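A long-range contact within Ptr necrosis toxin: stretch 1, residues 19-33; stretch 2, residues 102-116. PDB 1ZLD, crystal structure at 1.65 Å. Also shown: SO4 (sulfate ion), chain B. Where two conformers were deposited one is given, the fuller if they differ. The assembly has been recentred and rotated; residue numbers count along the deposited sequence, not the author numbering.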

# COMPACT_ATOMS: atom_id res chain seq x y z
N ILE A 19 -4.97 -0.29 -14.15
CA ILE A 19 -6.29 -0.21 -13.54
C ILE A 19 -6.28 -0.84 -12.14
O ILE A 19 -5.80 -1.96 -11.95
CB ILE A 19 -7.41 -0.79 -14.46
CG1 ILE A 19 -8.81 -0.44 -13.92
CG2 ILE A 19 -7.26 -2.30 -14.67
CD1 ILE A 19 -9.19 1.03 -14.05
N GLY A 20 -6.78 -0.08 -11.17
CA GLY A 20 -6.82 -0.54 -9.80
C GLY A 20 -5.67 -0.06 -8.93
O GLY A 20 -5.79 -0.07 -7.72
N GLN A 21 -4.55 0.38 -9.53
CA GLN A 21 -3.41 0.77 -8.68
C GLN A 21 -3.54 2.21 -8.24
O GLN A 21 -3.98 3.06 -9.03
CB GLN A 21 -2.08 0.60 -9.42
CG GLN A 21 -1.74 -0.84 -9.67
CD GLN A 21 -0.58 -1.01 -10.62
OE1 GLN A 21 -0.11 -0.03 -11.23
NE2 GLN A 21 -0.13 -2.25 -10.78
N VAL A 22 -3.15 2.48 -7.00
CA VAL A 22 -3.10 3.86 -6.49
C VAL A 22 -1.71 4.21 -5.94
O VAL A 22 -1.03 3.36 -5.41
CB VAL A 22 -4.16 4.11 -5.38
CG1 VAL A 22 -5.54 3.81 -5.95
CG2 VAL A 22 -3.94 3.27 -4.14
N ASP A 23 -1.33 5.47 -6.09
CA ASP A 23 -0.03 5.97 -5.65
C ASP A 23 -0.08 6.17 -4.14
O ASP A 23 -0.91 6.94 -3.64
CB ASP A 23 0.19 7.31 -6.35
CG ASP A 23 1.43 8.05 -5.93
OD1 ASP A 23 2.21 7.57 -5.08
OD2 ASP A 23 1.72 9.16 -6.46
N ILE A 24 0.79 5.49 -3.42
CA ILE A 24 0.82 5.62 -1.94
C ILE A 24 2.07 6.33 -1.41
O ILE A 24 2.34 6.28 -0.22
CB ILE A 24 0.58 4.24 -1.29
CG1 ILE A 24 1.65 3.20 -1.73
CG2 ILE A 24 -0.84 3.74 -1.65
CD1 ILE A 24 1.66 1.93 -0.83
N ASP A 25 2.78 7.03 -2.31
CA ASP A 25 4.00 7.75 -1.92
C ASP A 25 3.72 8.81 -0.84
O ASP A 25 4.61 9.10 -0.05
CB ASP A 25 4.68 8.44 -3.11
CG ASP A 25 5.54 7.52 -3.92
OD1 ASP A 25 5.76 6.35 -3.49
OD2 ASP A 25 6.04 7.90 -5.00
N SER A 26 2.50 9.37 -0.79
CA SER A 26 2.27 10.41 0.23
C SER A 26 2.52 9.90 1.65
O SER A 26 2.90 10.71 2.52
CB SER A 26 0.81 10.91 0.17
OG SER A 26 -0.11 9.88 0.48
N VAL A 27 2.26 8.62 1.88
CA VAL A 27 2.49 8.02 3.21
C VAL A 27 3.83 7.31 3.26
O VAL A 27 4.59 7.51 4.20
CB VAL A 27 1.36 7.10 3.58
CG1 VAL A 27 1.61 6.44 4.91
CG2 VAL A 27 0.06 7.91 3.66
N ILE A 28 4.14 6.49 2.25
CA ILE A 28 5.41 5.76 2.32
C ILE A 28 6.61 6.68 2.38
O ILE A 28 7.56 6.43 3.16
CB ILE A 28 5.55 4.77 1.12
CG1 ILE A 28 4.33 3.83 1.03
CG2 ILE A 28 6.86 3.98 1.27
CD1 ILE A 28 4.03 3.00 2.31
N LEU A 29 6.60 7.77 1.58
CA LEU A 29 7.71 8.71 1.56
C LEU A 29 7.53 9.93 2.48
O LEU A 29 8.36 10.83 2.52
CB LEU A 29 7.95 9.17 0.12
CG LEU A 29 8.17 8.02 -0.87
CD1 LEU A 29 8.39 8.62 -2.23
CD2 LEU A 29 9.33 7.12 -0.48
N GLY A 30 6.42 9.92 3.23
CA GLY A 30 6.14 11.01 4.17
C GLY A 30 6.90 10.83 5.46
O GLY A 30 7.42 9.73 5.75
N ARG A 31 6.99 11.90 6.25
CA ARG A 31 7.54 11.79 7.58
C ARG A 31 6.61 10.95 8.45
O ARG A 31 5.44 10.79 8.12
CB ARG A 31 7.65 13.18 8.20
CG ARG A 31 8.79 14.00 7.67
CD ARG A 31 8.72 15.45 8.12
NE ARG A 31 7.61 16.15 7.45
CZ ARG A 31 7.40 17.48 7.54
NH1 ARG A 31 8.19 18.23 8.29
NH2 ARG A 31 6.40 18.05 6.87
N PRO A 32 7.11 10.41 9.57
CA PRO A 32 6.20 9.81 10.54
C PRO A 32 5.06 10.80 10.84
O PRO A 32 5.28 12.02 10.92
CB PRO A 32 7.09 9.59 11.77
CG PRO A 32 8.47 9.30 11.15
CD PRO A 32 8.53 10.30 9.98
N GLY A 33 3.87 10.24 11.01
CA GLY A 33 2.68 11.03 11.21
C GLY A 33 1.84 11.01 9.97
O GLY A 33 0.62 11.15 10.05
S SO4 B . 5.25 14.98 4.81
O1 SO4 B . 4.05 14.17 4.70
O2 SO4 B . 5.94 15.04 3.54
O3 SO4 B . 6.19 14.40 5.75
O4 SO4 B . 4.86 16.32 5.26
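Stretch 2, residues 102-116: NIRSDTGRENWRMQL

Stretch 2 runs antiparallel to stretch 1, and the two bury 920 Å² between them. Residues 112-116 form an extended strand alongside the end of stretch 1 that contains V22 and D23. Before this strand, stretch 2 is loop, with a type I turn from R104 to T107 that is closed by T107 N to R104 O at 3.1 Å. The register places Q115 beside Q21 (CA to CA 4.6 Å), R113 beside D23, W112 near D25 and, where the paths diverge, S105 near L29 (CA to CA 6.0 Å).

Main-chain hydrogen bonds set this pairing. V22 and M114 form a hydrogen-bonded pair, with V22 N to M114 O at 3.0 Å and M114 N to V22 O at 3.1 Å. I24 N, at the N-cap position of the short helix 25-28, extends the ladder to W112 O (3.0 Å). A water prolongs the link at the other end, donating to G20 O (2.7 Å) and accepting from L116 N (2.8 Å).

Where the strand pairing gives way to the helix, the carboxylate of D25 takes over as acceptor for stretch 2. Its OD1 receives W112 N at 2.8 Å and its OD2 receives N111 N at 2.9 Å, so one side chain holds two successive amides. N111 adopts phi/psi of 60/48° just before the strand begins.

Polar side chains also meet directly. Q21 NE2 donates to Q115 OE1 (2.9 Å). D23 and R113, a non-hydrogen-bonded pair, share one face of the sheet and form a salt bridge, D23 OD1 to R113 NH2 at 3.2 Å; D23 CB lies over a face of the guanidinium. The same R113 NH2 donates to W112 O at 3.0 Å, while D23 OD1 accepts D25 N at 2.9 Å, tying the ion pair to both backbones. Farther along, S105 OG lies 3.2 Å from G30 O, at most a weak hydrogen bond.

Apolar packing joins the other sheet face to the helix. V22 CG2 meets M114 CG at 3.6 Å, and I24 packs CG1 on W112 CB (3.6 Å) and CG2 on M114 CG (3.8 Å). I28 points toward stretch 2 and sets CG2 over the face of the W112 indole, 3.6 Å from the centroid of its five-membered ring and only 5° off the normal, a CH-pi contact; the same CG2 reaches I103 CG2 at 3.8 Å. L29 CD2 approaches T107 CG2 (3.7 Å) and R109 O (3.4 Å), the carbonyl that also accepts W112 NE1 at 3.0 Å.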

# COMPACT_ATOMS: atom_id res chain seq x y z
N ASN A 102 7.37 -2.96 7.26
CA ASN A 102 8.66 -2.39 7.61
C ASN A 102 9.27 -1.73 6.37
O ASN A 102 9.86 -2.39 5.51
CB ASN A 102 9.57 -3.47 8.17
CG ASN A 102 10.99 -2.97 8.45
OD1 ASN A 102 11.21 -1.81 8.84
ND2 ASN A 102 11.98 -3.86 8.24
N ILE A 103 9.07 -0.42 6.25
CA ILE A 103 9.62 0.35 5.13
C ILE A 103 10.16 1.63 5.72
O ILE A 103 9.39 2.38 6.33
CB ILE A 103 8.55 0.69 4.06
CG1 ILE A 103 7.86 -0.56 3.54
CG2 ILE A 103 9.18 1.47 2.89
CD1 ILE A 103 6.62 -0.24 2.66
N ARG A 104 11.46 1.89 5.53
CA ARG A 104 12.10 3.06 6.16
C ARG A 104 11.68 4.38 5.55
O ARG A 104 11.51 4.49 4.33
CB ARG A 104 13.63 2.94 6.16
CG ARG A 104 14.16 2.15 7.33
CD ARG A 104 15.62 2.46 7.71
NE ARG A 104 15.91 3.89 7.82
CZ ARG A 104 15.48 4.69 8.81
NH1 ARG A 104 14.72 4.23 9.80
NH2 ARG A 104 15.82 5.98 8.79
N SER A 105 11.51 5.37 6.43
CA SER A 105 11.06 6.71 6.06
C SER A 105 11.98 7.35 5.02
O SER A 105 11.51 8.10 4.18
CB SER A 105 10.96 7.61 7.30
OG SER A 105 10.23 8.79 7.00
N ASP A 106 13.27 7.02 5.09
CA ASP A 106 14.29 7.58 4.19
C ASP A 106 14.64 6.69 2.99
O ASP A 106 15.76 6.76 2.48
CB ASP A 106 15.57 7.88 4.98
CG ASP A 106 16.26 6.62 5.50
OD1 ASP A 106 15.83 5.49 5.17
OD2 ASP A 106 17.26 6.67 6.24
N THR A 107 13.73 5.83 2.56
CA THR A 107 14.06 4.94 1.43
C THR A 107 14.30 5.75 0.15
O THR A 107 13.65 6.79 -0.06
CB THR A 107 12.96 3.87 1.19
OG1 THR A 107 13.32 3.06 0.05
CG2 THR A 107 11.61 4.52 0.80
N GLY A 108 15.24 5.29 -0.69
CA GLY A 108 15.47 5.90 -1.99
C GLY A 108 14.49 5.45 -3.07
O GLY A 108 14.49 6.00 -4.17
N ARG A 109 13.67 4.46 -2.76
CA ARG A 109 12.71 3.90 -3.72
C ARG A 109 11.44 4.75 -3.76
O ARG A 109 10.92 5.16 -2.72
CB ARG A 109 12.34 2.48 -3.31
CG ARG A 109 13.52 1.49 -3.39
CD ARG A 109 13.19 0.06 -2.88
NE ARG A 109 13.15 -0.04 -1.41
CZ ARG A 109 12.61 -1.05 -0.72
NH1 ARG A 109 12.04 -2.08 -1.34
NH2 ARG A 109 12.62 -1.02 0.61
N GLU A 110 10.95 5.04 -4.97
CA GLU A 110 9.71 5.82 -5.10
C GLU A 110 8.67 5.08 -5.94
O GLU A 110 8.88 3.94 -6.31
CB GLU A 110 10.00 7.20 -5.71
CG GLU A 110 11.16 7.93 -5.05
CD GLU A 110 11.31 9.35 -5.56
OE1 GLU A 110 11.25 9.54 -6.80
OE2 GLU A 110 11.50 10.25 -4.73
N ASN A 111 7.54 5.74 -6.22
CA ASN A 111 6.45 5.17 -7.02
C ASN A 111 5.88 3.91 -6.38
O ASN A 111 5.68 2.87 -7.05
CB ASN A 111 6.93 4.90 -8.45
CG ASN A 111 7.72 6.06 -9.02
OD1 ASN A 111 7.22 7.17 -9.10
ND2 ASN A 111 8.98 5.81 -9.38
N TRP A 112 5.59 4.01 -5.08
CA TRP A 112 4.97 2.92 -4.37
C TRP A 112 3.49 2.88 -4.74
O TRP A 112 2.86 3.93 -4.88
CB TRP A 112 5.11 3.13 -2.85
CG TRP A 112 6.52 2.96 -2.40
CD1 TRP A 112 7.49 3.92 -2.37
CD2 TRP A 112 7.12 1.76 -1.89
NE1 TRP A 112 8.67 3.38 -1.91
CE2 TRP A 112 8.45 2.06 -1.57
CE3 TRP A 112 6.64 0.45 -1.65
CZ2 TRP A 112 9.34 1.09 -1.06
CZ3 TRP A 112 7.51 -0.51 -1.14
CH2 TRP A 112 8.85 -0.18 -0.85
N ARG A 113 2.95 1.68 -4.92
CA ARG A 113 1.55 1.51 -5.29
C ARG A 113 0.88 0.41 -4.48
O ARG A 113 1.56 -0.51 -4.00
CB ARG A 113 1.44 1.11 -6.78
CG ARG A 113 2.00 2.10 -7.80
CD ARG A 113 1.22 3.39 -7.89
NE ARG A 113 1.79 4.26 -8.91
CZ ARG A 113 2.65 5.24 -8.68
NH1 ARG A 113 3.10 5.94 -9.71
NH2 ARG A 113 3.07 5.53 -7.43
N MET A 114 -0.44 0.47 -4.35
CA MET A 114 -1.19 -0.68 -3.86
C MET A 114 -2.38 -0.92 -4.74
O MET A 114 -2.82 -0.02 -5.46
CB MET A 114 -1.61 -0.51 -2.40
CG MET A 114 -2.72 0.52 -2.20
SD MET A 114 -2.96 0.72 -0.40
CE MET A 114 -4.06 2.14 -0.42
N GLN A 115 -2.87 -2.15 -4.72
CA GLN A 115 -4.07 -2.50 -5.50
C GLN A 115 -4.72 -3.73 -4.88
O GLN A 115 -4.06 -4.50 -4.17
CB GLN A 115 -3.68 -2.83 -6.94
CG GLN A 115 -2.84 -4.14 -7.04
CD GLN A 115 -2.13 -4.26 -8.36
OE1 GLN A 115 -1.02 -3.78 -8.50
NE2 GLN A 115 -2.78 -4.90 -9.34
N LEU A 116 -6.01 -3.91 -5.15
CA LEU A 116 -6.68 -5.17 -4.77
C LEU A 116 -6.44 -6.22 -5.83
O LEU A 116 -6.33 -5.88 -7.02
CB LEU A 116 -8.19 -4.93 -4.65
CG LEU A 116 -8.59 -3.99 -3.51
CD1 LEU A 116 -10.11 -3.78 -3.55
CD2 LEU A 116 -8.16 -4.57 -2.15
O HOH W 1 -7.39 -1.75 -6.36